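Local coordinates for protein actva-orf6 monooxygenase (Streptomyces coelicolor, PDB 1N5Q) that probably oxidises an aromatic polyketide intermediate in actinorhodin biosynthesis, as a member of the antibiotic biosynthesis monooxygenase family, at residues V8-V13 / A63-E68; P17-A22 / G93-P98; Q24-E29 / S89-L94. One frame throughout, in Å; residues are numbered along the deposited sequence.

Contact 1. Residues V8-V13 / A63-E68; sequences VGFVAV and AQWESE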
ATOM      1  N   VAL A   8      10.349   8.482  -4.510  1.00 18.34           N
ATOM      2  CA  VAL A   8       9.493   8.144  -3.355  1.00 18.59           C
ATOM      3  C   VAL A   8      10.355   7.710  -2.167  1.00 19.56           C
ATOM      4  O   VAL A   8      10.804   6.542  -2.100  1.00 22.83           O
ATOM      5  CB  VAL A   8       8.557   6.986  -3.690  1.00 17.65           C
ATOM      6  CG1 VAL A   8       7.603   6.741  -2.522  1.00 18.51           C
ATOM      7  CG2 VAL A   8       7.783   7.252  -4.980  1.00 17.66           C
ATOM      8  N   GLY A   9      10.551   8.564  -1.193  1.00 18.15           N
ATOM      9  CA  GLY A   9      11.410   8.274  -0.061  1.00 20.39           C
ATOM     10  C   GLY A   9      10.631   7.825   1.167  1.00 20.15           C
ATOM     11  O   GLY A   9      11.229   7.321   2.112  1.00 21.71           O
ATOM     12  N   PHE A  10       9.300   8.082   1.179  1.00 17.02           N
ATOM     13  CA  PHE A  10       8.531   7.804   2.395  1.00 16.84           C
ATOM     14  C   PHE A  10       7.055   7.483   2.017  1.00 15.03           C
ATOM     15  O   PHE A  10       6.526   8.050   1.088  1.00 15.71           O
ATOM     16  CB  PHE A  10       8.534   9.001   3.312  1.00 17.72           C
ATOM     17  CG  PHE A  10       7.745   8.892   4.587  1.00 21.04           C
ATOM     18  CD1 PHE A  10       8.308   8.224   5.667  1.00 22.10           C
ATOM     19  CD2 PHE A  10       6.474   9.432   4.719  1.00 22.08           C
ATOM     20  CE1 PHE A  10       7.616   8.114   6.869  1.00 25.04           C
ATOM     21  CE2 PHE A  10       5.786   9.303   5.904  1.00 22.23           C
ATOM     22  CZ  PHE A  10       6.347   8.667   6.980  1.00 24.59           C
ATOM     23  N   VAL A  11       6.541   6.433   2.631  1.00 15.42           N
ATOM     24  CA  VAL A  11       5.150   6.032   2.355  1.00 14.55           C
ATOM     25  C   VAL A  11       4.351   5.893   3.638  1.00 13.64           C
ATOM     26  O   VAL A  11       4.859   5.349   4.639  1.00 12.55           O
ATOM     27  CB  VAL A  11       5.140   4.677   1.615  1.00 16.28           C
ATOM     28  CG1 VAL A  11       3.754   4.016   1.539  1.00 14.93           C
ATOM     29  CG2 VAL A  11       5.621   4.848   0.165  1.00 17.04           C
ATOM     30  N   ALA A  12       3.069   6.308   3.600  1.00 14.01           N
ATOM     31  CA  ALA A  12       2.208   6.061   4.750  1.00 11.75           C
ATOM     32  C   ALA A  12       1.050   5.169   4.296  1.00 14.88           C
ATOM     33  O   ALA A  12       0.535   5.501   3.232  1.00 14.87           O
ATOM     34  CB  ALA A  12       1.668   7.375   5.322  1.00 13.28           C
ATOM     35  N   VAL A  13       0.698   4.111   5.024  1.00 12.16           N
ATOM     36  CA  VAL A  13      -0.441   3.270   4.629  1.00 12.14           C
ATOM     37  C   VAL A  13      -1.450   3.435   5.772  1.00 11.64           C
ATOM     38  O   VAL A  13      -1.165   3.053   6.915  1.00 12.74           O
ATOM     39  CB  VAL A  13      -0.093   1.788   4.398  1.00 12.17           C
ATOM     40  CG1 VAL A  13      -1.419   1.005   4.153  1.00 11.75           C
ATOM     41  CG2 VAL A  13       0.839   1.640   3.218  1.00 14.43           C
ATOM     42  N   ALA A  63      -0.042   6.294   0.446  1.00 11.64           N
ATOM     43  CA  ALA A  63       0.341   7.685   0.076  1.00 12.04           C
ATOM     44  C   ALA A  63       1.846   7.790  -0.120  1.00 13.94           C
ATOM     45  O   ALA A  63       2.555   7.299   0.765  1.00 12.70           O
ATOM     46  CB  ALA A  63      -0.097   8.583   1.193  1.00 11.45           C
ATOM     47  N   GLN A  64       2.253   8.334  -1.258  1.00 12.32           N
ATOM     48  CA  GLN A  64       3.694   8.507  -1.528  1.00 13.41           C
ATOM     49  C   GLN A  64       4.194   9.904  -1.278  1.00 15.00           C
ATOM     50  O   GLN A  64       3.521  10.916  -1.576  1.00 13.86           O
ATOM     51  CB  GLN A  64       3.940   8.256  -3.066  1.00 12.66           C
ATOM     52  CG  GLN A  64       3.685   6.813  -3.510  1.00 15.03           C
ATOM     53  CD  GLN A  64       3.664   6.780  -5.042  1.00 15.33           C
ATOM     54  OE1 GLN A  64       3.125   7.663  -5.733  1.00 17.82           O
ATOM     55  NE2 GLN A  64       4.315   5.785  -5.591  1.00 16.16           N
ATOM     56  N   TRP A  65       5.388   9.990  -0.624  1.00 14.30           N
ATOM     57  CA  TRP A  65       5.909  11.279  -0.205  1.00 14.66           C
ATOM     58  C   TRP A  65       7.386  11.320  -0.617  1.00 16.17           C
ATOM     59  O   TRP A  65       8.020  10.264  -0.659  1.00 16.34           O
ATOM     60  CB  TRP A  65       5.838  11.504   1.319  1.00 15.18           C
ATOM     61  CG  TRP A  65       4.421  11.829   1.711  1.00 16.79           C
ATOM     62  CD1 TRP A  65       3.455  10.887   1.995  1.00 19.66           C
ATOM     63  CD2 TRP A  65       3.833  13.115   1.815  1.00 19.43           C
ATOM     64  NE1 TRP A  65       2.299  11.574   2.283  1.00 19.84           N
ATOM     65  CE2 TRP A  65       2.474  12.912   2.192  1.00 20.16           C
ATOM     66  CE3 TRP A  65       4.281  14.406   1.610  1.00 19.02           C
ATOM     67  CZ2 TRP A  65       1.594  13.973   2.367  1.00 19.70           C
ATOM     68  CZ3 TRP A  65       3.399  15.476   1.796  1.00 21.55           C
ATOM     69  CH2 TRP A  65       2.065  15.237   2.170  1.00 20.60           C
ATOM     70  N   GLU A  66       7.877  12.526  -0.945  1.00 18.42           N
ATOM     71  CA  GLU A  66       9.298  12.548  -1.342  1.00 18.31           C
ATOM     72  C   GLU A  66      10.238  12.205  -0.188  1.00 19.09           C
ATOM     73  O   GLU A  66      11.296  11.619  -0.403  1.00 18.78           O
ATOM     74  CB  GLU A  66       9.622  13.969  -1.861  1.00 21.98           C
ATOM     75  CG  GLU A  66       9.326  14.104  -3.336  1.00 26.47           C
ATOM     76  CD  GLU A  66       9.606  15.505  -3.893  1.00 31.32           C
ATOM     77  OE1 GLU A  66      10.077  16.416  -3.168  1.00 33.74           O
ATOM     78  OE2 GLU A  66       9.288  15.714  -5.082  1.00 34.44           O
ATOM     79  N   SER A  67       9.890  12.613   1.026  1.00 17.76           N
ATOM     80  CA  SER A  67      10.668  12.268   2.213  1.00 20.96           C
ATOM     81  C   SER A  67       9.787  12.339   3.456  1.00 22.30           C
ATOM     82  O   SER A  67       8.680  12.902   3.480  1.00 20.58           O
ATOM     83  CB  SER A  67      11.823  13.269   2.372  1.00 19.69           C
ATOM     84  OG  SER A  67      11.345  14.596   2.639  1.00 20.07           O
ATOM     85  N   GLU A  68      10.277  11.764   4.569  1.00 22.63           N
ATOM     86  CA  GLU A  68       9.629  11.875   5.860  1.00 23.33           C
ATOM     87  C   GLU A  68       9.615  13.313   6.345  1.00 23.99           C
ATOM     88  O   GLU A  68       8.695  13.847   6.958  1.00 24.14           O
ATOM     89  CB  GLU A  68      10.322  10.980   6.916  1.00 25.24           C
ATOM     90  CG  GLU A  68       9.566  11.050   8.245  1.00 26.51           C
ATOM     91  CD  GLU A  68      10.254  10.321   9.383  1.00 30.91           C
ATOM     92  OE1 GLU A  68      10.659   9.173   9.126  1.00 32.74           O
ATOM     93  OE2 GLU A  68      10.358  10.904  10.491  1.00 31.73           O
TER

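Contact 2. Residues P17-A22 / G93-P98; sequences PVDGPA and GLMGPP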
ATOM      1  N   PRO A  17     -11.225   1.682   9.287  1.00 13.55           N
ATOM      2  CA  PRO A  17     -12.230   0.623   9.436  1.00 12.48           C
ATOM      3  C   PRO A  17     -13.645   1.175   9.285  1.00 13.56           C
ATOM      4  O   PRO A  17     -14.000   2.242   9.829  1.00 13.90           O
ATOM      5  CB  PRO A  17     -11.995   0.156  10.886  1.00 16.60           C
ATOM      6  CG  PRO A  17     -11.510   1.368  11.578  1.00 18.19           C
ATOM      7  CD  PRO A  17     -10.648   2.137  10.573  1.00 16.28           C
ATOM      8  N   VAL A  18     -14.466   0.473   8.516  1.00 12.94           N
ATOM      9  CA  VAL A  18     -15.822   0.944   8.128  1.00 11.82           C
ATOM     10  C   VAL A  18     -16.819  -0.207   8.267  1.00 14.14           C
ATOM     11  O   VAL A  18     -16.382  -1.348   8.402  1.00 14.70           O
ATOM     12  CB  VAL A  18     -15.900   1.544   6.700  1.00 12.62           C
ATOM     13  CG1 VAL A  18     -15.018   2.808   6.618  1.00 10.67           C
ATOM     14  CG2 VAL A  18     -15.438   0.601   5.581  1.00 13.27           C
ATOM     15  N   ASP A  19     -18.116   0.184   8.173  1.00 14.65           N
ATOM     16  CA  ASP A  19     -19.143  -0.851   8.477  1.00 18.20           C
ATOM     17  C   ASP A  19     -19.629  -1.608   7.274  1.00 20.34           C
ATOM     18  O   ASP A  19     -20.338  -2.659   7.431  1.00 24.70           O
ATOM     19  CB  ASP A  19     -20.267  -0.153   9.268  1.00 18.04           C
ATOM     20  CG  ASP A  19     -21.037   0.877   8.494  1.00 21.31           C
ATOM     21  OD1 ASP A  19     -20.743   1.140   7.288  1.00 21.45           O
ATOM     22  OD2 ASP A  19     -22.010   1.470   9.075  1.00 19.48           O
ATOM     23  N   GLY A  20     -19.174  -1.277   6.082  1.00 17.80           N
ATOM     24  CA  GLY A  20     -19.505  -2.081   4.889  1.00 16.87           C
ATOM     25  C   GLY A  20     -19.249  -1.260   3.649  1.00 14.78           C
ATOM     26  O   GLY A  20     -18.715  -0.148   3.663  1.00 16.61           O
ATOM     27  N   PRO A  21     -19.594  -1.803   2.465  1.00 17.12           N
ATOM     28  CA  PRO A  21     -19.340  -1.204   1.196  1.00 15.48           C
ATOM     29  C   PRO A  21     -19.969   0.155   0.970  1.00 15.28           C
ATOM     30  O   PRO A  21     -19.428   1.032   0.269  1.00 14.56           O
ATOM     31  CB  PRO A  21     -19.873  -2.238   0.160  1.00 17.30           C
ATOM     32  CG  PRO A  21     -20.499  -3.316   0.953  1.00 21.01           C
ATOM     33  CD  PRO A  21     -20.169  -3.184   2.401  1.00 16.85           C
ATOM     34  N   ALA A  22     -21.175   0.355   1.549  1.00 15.34           N
ATOM     35  CA  ALA A  22     -21.776   1.672   1.343  1.00 16.87           C
ATOM     36  C   ALA A  22     -20.903   2.757   2.001  1.00 16.56           C
ATOM     37  O   ALA A  22     -20.729   3.794   1.363  1.00 13.45           O
ATOM     38  CB  ALA A  22     -23.209   1.672   1.868  1.00 19.41           C
ATOM     39  N   GLY A  93     -20.595   5.555   9.875  1.00 20.62           N
ATOM     40  CA  GLY A  93     -20.166   4.282   9.297  1.00 19.97           C
ATOM     41  C   GLY A  93     -18.699   3.959   9.576  1.00 18.51           C
ATOM     42  O   GLY A  93     -18.273   2.809   9.398  1.00 17.35           O
ATOM     43  N   LEU A  94     -17.943   4.967  10.024  1.00 21.35           N
ATOM     44  CA  LEU A  94     -16.559   4.677  10.458  1.00 21.60           C
ATOM     45  C   LEU A  94     -16.642   3.838  11.717  1.00 25.08           C
ATOM     46  O   LEU A  94     -17.554   4.096  12.561  1.00 28.97           O
ATOM     47  CB  LEU A  94     -15.835   5.986  10.705  1.00 22.26           C
ATOM     48  CG  LEU A  94     -14.955   6.592   9.620  1.00 26.98           C
ATOM     49  CD1 LEU A  94     -15.638   6.796   8.283  1.00 27.02           C
ATOM     50  CD2 LEU A  94     -14.500   7.924  10.197  1.00 29.68           C
ATOM     51  N   MET A  95     -15.797   2.825  11.908  1.00 23.01           N
ATOM     52  CA  MET A  95     -15.898   1.970  13.080  1.00 26.66           C
ATOM     53  C   MET A  95     -14.728   2.090  14.049  1.00 27.61           C
ATOM     54  O   MET A  95     -14.607   1.237  14.922  1.00 29.52           O
ATOM     55  CB  MET A  95     -16.008   0.503  12.645  1.00 27.86           C
ATOM     56  CG  MET A  95     -17.315   0.270  11.859  1.00 31.49           C
ATOM     57  SD  MET A  95     -18.744   0.266  12.988  1.00 35.54           S
ATOM     58  CE  MET A  95     -19.453   1.866  12.693  1.00 31.83           C
ATOM     59  N   GLY A  96     -13.891   3.109  13.920  1.00 23.56           N
ATOM     60  CA  GLY A  96     -12.752   3.262  14.813  1.00 21.76           C
ATOM     61  C   GLY A  96     -11.824   4.294  14.157  1.00 20.66           C
ATOM     62  O   GLY A  96     -11.983   4.768  13.012  1.00 19.53           O
ATOM     63  N   PRO A  97     -10.805   4.690  14.917  1.00 18.40           N
ATOM     64  CA  PRO A  97      -9.858   5.667  14.411  1.00 18.40           C
ATOM     65  C   PRO A  97      -8.996   4.994  13.351  1.00 16.45           C
ATOM     66  O   PRO A  97      -8.720   3.795  13.341  1.00 16.30           O
ATOM     67  CB  PRO A  97      -9.042   6.104  15.618  1.00 18.65           C
ATOM     68  CG  PRO A  97      -9.246   5.016  16.608  1.00 21.87           C
ATOM     69  CD  PRO A  97     -10.502   4.237  16.288  1.00 19.74           C
ATOM     70  N   PRO A  98      -8.505   5.801  12.417  1.00 14.50           N
ATOM     71  CA  PRO A  98      -7.632   5.253  11.376  1.00 13.30           C
ATOM     72  C   PRO A  98      -6.323   4.709  11.947  1.00 13.99           C
ATOM     73  O   PRO A  98      -5.784   5.298  12.931  1.00 14.13           O
ATOM     74  CB  PRO A  98      -7.277   6.465  10.516  1.00 14.68           C
ATOM     75  CG  PRO A  98      -8.281   7.493  10.828  1.00 17.66           C
ATOM     76  CD  PRO A  98      -8.756   7.230  12.235  1.00 15.87           C
TER

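Contact 3. Residues Q24-E29 / S89-L94; sequences QHKLVE and SSLPGL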
ATOM      1  N   GLN A  24     -17.715   2.360   2.657  1.00 12.07           N
ATOM      2  CA  GLN A  24     -16.511   2.489   1.821  1.00 12.40           C
ATOM      3  C   GLN A  24     -16.659   3.520   0.690  1.00 13.99           C
ATOM      4  O   GLN A  24     -15.810   4.362   0.445  1.00 12.35           O
ATOM      5  CB  GLN A  24     -16.067   1.201   1.090  1.00 13.35           C
ATOM      6  CG  GLN A  24     -15.680   0.148   2.124  1.00 11.74           C
ATOM      7  CD  GLN A  24     -15.373  -1.129   1.336  1.00 11.91           C
ATOM      8  OE1 GLN A  24     -16.081  -1.568   0.417  1.00 12.42           O
ATOM      9  NE2 GLN A  24     -14.211  -1.704   1.669  1.00 12.02           N
ATOM     10  N   HIS A  25     -17.755   3.434  -0.052  1.00 14.89           N
ATOM     11  CA  HIS A  25     -17.993   4.342  -1.180  1.00 18.53           C
ATOM     12  C   HIS A  25     -18.115   5.791  -0.703  1.00 14.86           C
ATOM     13  O   HIS A  25     -17.540   6.703  -1.346  1.00 17.08           O
ATOM     14  CB  HIS A  25     -19.323   3.907  -1.839  1.00 22.23           C
ATOM     15  CG  HIS A  25     -19.847   4.935  -2.799  1.00 29.61           C
ATOM     16  ND1 HIS A  25     -20.973   5.688  -2.558  1.00 31.55           N
ATOM     17  CD2 HIS A  25     -19.331   5.347  -3.988  1.00 31.01           C
ATOM     18  CE1 HIS A  25     -21.136   6.515  -3.583  1.00 33.55           C
ATOM     19  NE2 HIS A  25     -20.163   6.332  -4.474  1.00 32.77           N
ATOM     20  N   LYS A  26     -18.856   5.992   0.377  1.00 13.77           N
ATOM     21  CA  LYS A  26     -19.022   7.342   0.895  1.00 14.94           C
ATOM     22  C   LYS A  26     -17.714   7.959   1.413  1.00 14.92           C
ATOM     23  O   LYS A  26     -17.449   9.165   1.166  1.00 12.77           O
ATOM     24  CB  LYS A  26     -20.077   7.377   1.996  1.00 18.42           C
ATOM     25  CG  LYS A  26     -21.505   7.083   1.497  1.00 23.32           C
ATOM     26  CD  LYS A  26     -22.473   7.506   2.594  1.00 29.51           C
ATOM     27  CE  LYS A  26     -22.373   6.736   3.861  1.00 32.99           C
ATOM     28  NZ  LYS A  26     -21.636   7.245   5.066  1.00 34.72           N
ATOM     29  N   LEU A  27     -16.874   7.111   2.042  1.00 13.06           N
ATOM     30  CA  LEU A  27     -15.596   7.680   2.529  1.00 13.75           C
ATOM     31  C   LEU A  27     -14.651   8.045   1.390  1.00 12.61           C
ATOM     32  O   LEU A  27     -14.018   9.100   1.469  1.00 14.23           O
ATOM     33  CB  LEU A  27     -14.906   6.696   3.492  1.00 12.84           C
ATOM     34  CG  LEU A  27     -13.542   7.054   4.042  1.00 13.32           C
ATOM     35  CD1 LEU A  27     -13.521   8.400   4.750  1.00 14.59           C
ATOM     36  CD2 LEU A  27     -13.120   5.972   5.083  1.00 14.29           C
ATOM     37  N   VAL A  28     -14.573   7.188   0.349  1.00 12.32           N
ATOM     38  CA  VAL A  28     -13.711   7.596  -0.779  1.00 14.59           C
ATOM     39  C   VAL A  28     -14.275   8.837  -1.449  1.00 14.23           C
ATOM     40  O   VAL A  28     -13.496   9.692  -1.842  1.00 14.10           O
ATOM     41  CB  VAL A  28     -13.555   6.444  -1.786  1.00 17.16           C
ATOM     42  CG1 VAL A  28     -12.688   6.861  -2.967  1.00 18.18           C
ATOM     43  CG2 VAL A  28     -12.898   5.280  -1.044  1.00 15.10           C
ATOM     44  N   GLU A  29     -15.603   8.883  -1.566  1.00 14.60           N
ATOM     45  CA  GLU A  29     -16.259  10.035  -2.217  1.00 16.12           C
ATOM     46  C   GLU A  29     -15.950  11.344  -1.472  1.00 14.16           C
ATOM     47  O   GLU A  29     -15.615  12.392  -2.055  1.00 13.86           O
ATOM     48  CB  GLU A  29     -17.770   9.768  -2.202  1.00 18.79           C
ATOM     49  CG  GLU A  29     -18.665  10.924  -2.580  1.00 27.00           C
ATOM     50  CD  GLU A  29     -20.053  10.341  -2.964  1.00 31.91           C
ATOM     51  OE1 GLU A  29     -20.208   9.089  -2.891  1.00 35.53           O
ATOM     52  OE2 GLU A  29     -20.918  11.099  -3.371  1.00 31.62           O
ATOM     53  N   SER A  89     -13.254  11.879   9.956  1.00 18.86           N
ATOM     54  CA  SER A  89     -13.790  11.029  11.048  1.00 20.92           C
ATOM     55  C   SER A  89     -15.233  11.326  11.372  1.00 20.70           C
ATOM     56  O   SER A  89     -15.787  10.702  12.294  1.00 20.70           O
ATOM     57  CB  SER A  89     -12.943  11.305  12.305  1.00 23.84           C
ATOM     58  OG  SER A  89     -13.328  12.605  12.680  1.00 26.27           O
ATOM     59  N   SER A  90     -15.802  12.358  10.747  1.00 21.06           N
ATOM     60  CA  SER A  90     -17.150  12.770  11.033  1.00 23.58           C
ATOM     61  C   SER A  90     -18.207  12.050  10.226  1.00 23.65           C
ATOM     62  O   SER A  90     -19.400  12.263  10.447  1.00 26.05           O
ATOM     63  CB  SER A  90     -17.266  14.309  10.799  1.00 26.11           C
ATOM     64  OG  SER A  90     -16.389  14.865  11.799  1.00 30.02           O
ATOM     65  N   LEU A  91     -17.812  11.167   9.333  1.00 22.07           N
ATOM     66  CA  LEU A  91     -18.772  10.419   8.511  1.00 20.86           C
ATOM     67  C   LEU A  91     -19.421   9.281   9.230  1.00 19.50           C
ATOM     68  O   LEU A  91     -18.776   8.456   9.868  1.00 20.71           O
ATOM     69  CB  LEU A  91     -17.925   9.787   7.357  1.00 23.18           C
ATOM     70  CG  LEU A  91     -18.720   9.244   6.178  1.00 23.25           C
ATOM     71  CD1 LEU A  91     -19.418  10.384   5.406  1.00 22.30           C
ATOM     72  CD2 LEU A  91     -17.811   8.530   5.189  1.00 24.60           C
ATOM     73  N   PRO A  92     -20.726   9.075   9.158  1.00 19.92           N
ATOM     74  CA  PRO A  92     -21.363   7.899   9.734  1.00 21.17           C
ATOM     75  C   PRO A  92     -20.832   6.603   9.112  1.00 21.48           C
ATOM     76  O   PRO A  92     -20.554   6.598   7.900  1.00 23.83           O
ATOM     77  CB  PRO A  92     -22.843   8.060   9.392  1.00 24.08           C
ATOM     78  CG  PRO A  92     -23.011   9.458   8.909  1.00 24.97           C
ATOM     79  CD  PRO A  92     -21.677  10.012   8.476  1.00 24.92           C
ATOM     80  N   GLY A  93     -20.595   5.555   9.875  1.00 20.62           N
ATOM     81  CA  GLY A  93     -20.166   4.282   9.297  1.00 19.97           C
ATOM     82  C   GLY A  93     -18.699   3.959   9.576  1.00 18.51           C
ATOM     83  O   GLY A  93     -18.273   2.809   9.398  1.00 17.35           O
ATOM     84  N   LEU A  94     -17.943   4.967  10.024  1.00 21.35           N
ATOM     85  CA  LEU A  94     -16.559   4.677  10.458  1.00 21.60           C
ATOM     86  C   LEU A  94     -16.642   3.838  11.717  1.00 25.08           C
ATOM     87  O   LEU A  94     -17.554   4.096  12.561  1.00 28.97           O
ATOM     88  CB  LEU A  94     -15.835   5.986  10.705  1.00 22.26           C
ATOM     89  CG  LEU A  94     -14.955   6.592   9.620  1.00 26.98           C
ATOM     90  CD1 LEU A  94     -15.638   6.796   8.283  1.00 27.02           C
ATOM     91  CD2 LEU A  94     -14.500   7.924  10.197  1.00 29.68           C
TER

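Contact 1. Residues V8-V13 / A63-E68
Ala12 and Ala63 trade two fairly straight backbone hydrogen bonds, Ala12 N to Ala63 O and Ala63 N to Ala12 O, both 3.0 Å. They join the antiparallel strands 10-13 and 63-65, neighbours in the four-stranded sheet of a ferredoxin-like, dimeric alpha/beta-barrel fold. Trp65 N bonds Phe10 O at 2.8 Å, and Trp65 O receives both Gly9 N and Phe10 N. Two residues thus face one, a classic beta bulge. Gly9 N lies in the plane of the Trp65 carbonyl, whereas Phe10 N stands 36° above it. Glycine suits the bulge because a CB here would collide with Glu66 O, which lies 3.4 Å from Gly9 CA and takes a weak bond from Gly9 N.

Between the bonded pairs, Val11 and Gln64 form a non-hydrogen-bonded pair whose side chains share one face of the sheet. There Val8 CG2 rests 3.8 Å from Gln64 NE2, while Gln64 OE1 is held by Ser47 OG and Ala1 N. His51 of the second subunit packs on Val11, so this face looks toward the dimer partner.

Phe10 and Trp65 lie side by side on the other face, where Tyr71 meets both rings. The indole NE1 bonds a hexaethylene glycol, probably from the crystallisation liquor, though it may mark a pocket. Ser67 OG caps Ala70 N and starts helix 68-76. The trans chi1 of Phe10 (178°) sends its ring under that helix start, where Glu68 CB is 3.6 Å from Phe10 CD1 and Glu68 CA sits 3.7 Å above the ring plane.

Contact 2. Residues P17-A22 / G93-P98
Pro17 lays its ring against the backbone of Gly96 and Pro97, with Pro17 CG 3.7 Å from Gly96 O; a compact apolar ring suits the backbone of Gly96, which has no side chain to hold it off. Met95 turns the other way along segment 17-22. Its chi1 (-64°) sets Met95 CG over the Val18-Asp19 peptide, 3.7 Å from Val18 C; the bend beyond it, easy for an unbranched chain, brings Met95 SD to 4.0 Å from Asp19 CB.

Asp19 leans in from the opposite segment, its CG lodged between the backbone N and the carbonyl carbon (chi1 66°), which holds the carboxylate over Gly93, where Asp19 OD2 comes within 3.4 Å of Gly93 CA. Asp19 OD1 is satisfied by Thr23 OG1 in the first turn of helix 21-31. Val18 is directed away from this group and towards the interior, where its CG1 touches Leu94 CD1 loosely at 4.4 Å and also packs on Leu27.

Two backbone bonds, one of them weak, hold the chains in this pairing. Met95 N gives Pro17 O a straight bond of 2.8 Å (171°), although the donor stands well above the carbonyl plane. The bond from Asp19 N to Gly93 O is the weak one. Gly93 has a positive phi, which glycine takes readily. Val18 and Leu94 form a single bridge, which ties the end of strand 10-17 to the loop entering strand 99-109, its antiparallel neighbour in the ferredoxin-like sheet.

Contact 3. Residues Q24-E29 / S89-L94
Leu91 plugs its CD2 methyl against the helix backbone, 3.6 Å from Leu27 CA and 3.8 Å from Leu27 CB. Its CG stands opposite the backbone N (chi1 -166°), which carries the methyls out to the helix. Leu27 meets a second leucine at its tip: Leu27 CD2 and Leu94 CD1 are 4.2 Å apart, the two side chains crossing at about a right angle. Beside this apolar patch Lys26 bends at chi3 and chi4 (100°), arching round so that Lys26 NZ comes in beside Leu91 CG, 3.7 Å away, and meets Pro92 O at 3.1 Å in a weak hydrogen bond. A long, flexible lysine can reach from the helix to the turn.

A type II beta turn from Leu91 to Leu94 positions the loop's leucines. Pro92 and Gly93 fill its two central places, proline fitting the first and glycine the positive phi of the second. On the helix side, Leu27 is backed by Val59 and Val18, and Gln24 NE2 is held by Ala58 O and Ser53 O. Val28 packs on Arg106 of the second subunit. Helix 21-31 is thus wedged between the sheet and the loop that follows helix 79-89, as expected of the helical layer of a ferredoxin-like alpha/beta fold.

Overall arrangement
Contact 1 lies on the opposite side of the chain's centre from contacts 2 and 3, about 24 Å from each, measured between centres. Contacts 2 and 3 have centres about 7 Å apart, share Gly93 and Leu94, and touch where Val18 meets Gln24 and Leu27. Along the chain, strand 10-17 leads from contact 1 into 17-22 of contact 2 and on to helix 21-31 of contact 3; segment 63-68 then returns to contact 1, before the segment 89-98 closes the other two. This crossing order stitches both ends of the strand 10-17 region to later parts of the chain, consistent with one compact ferredoxin-like domain that pairs into a dimer.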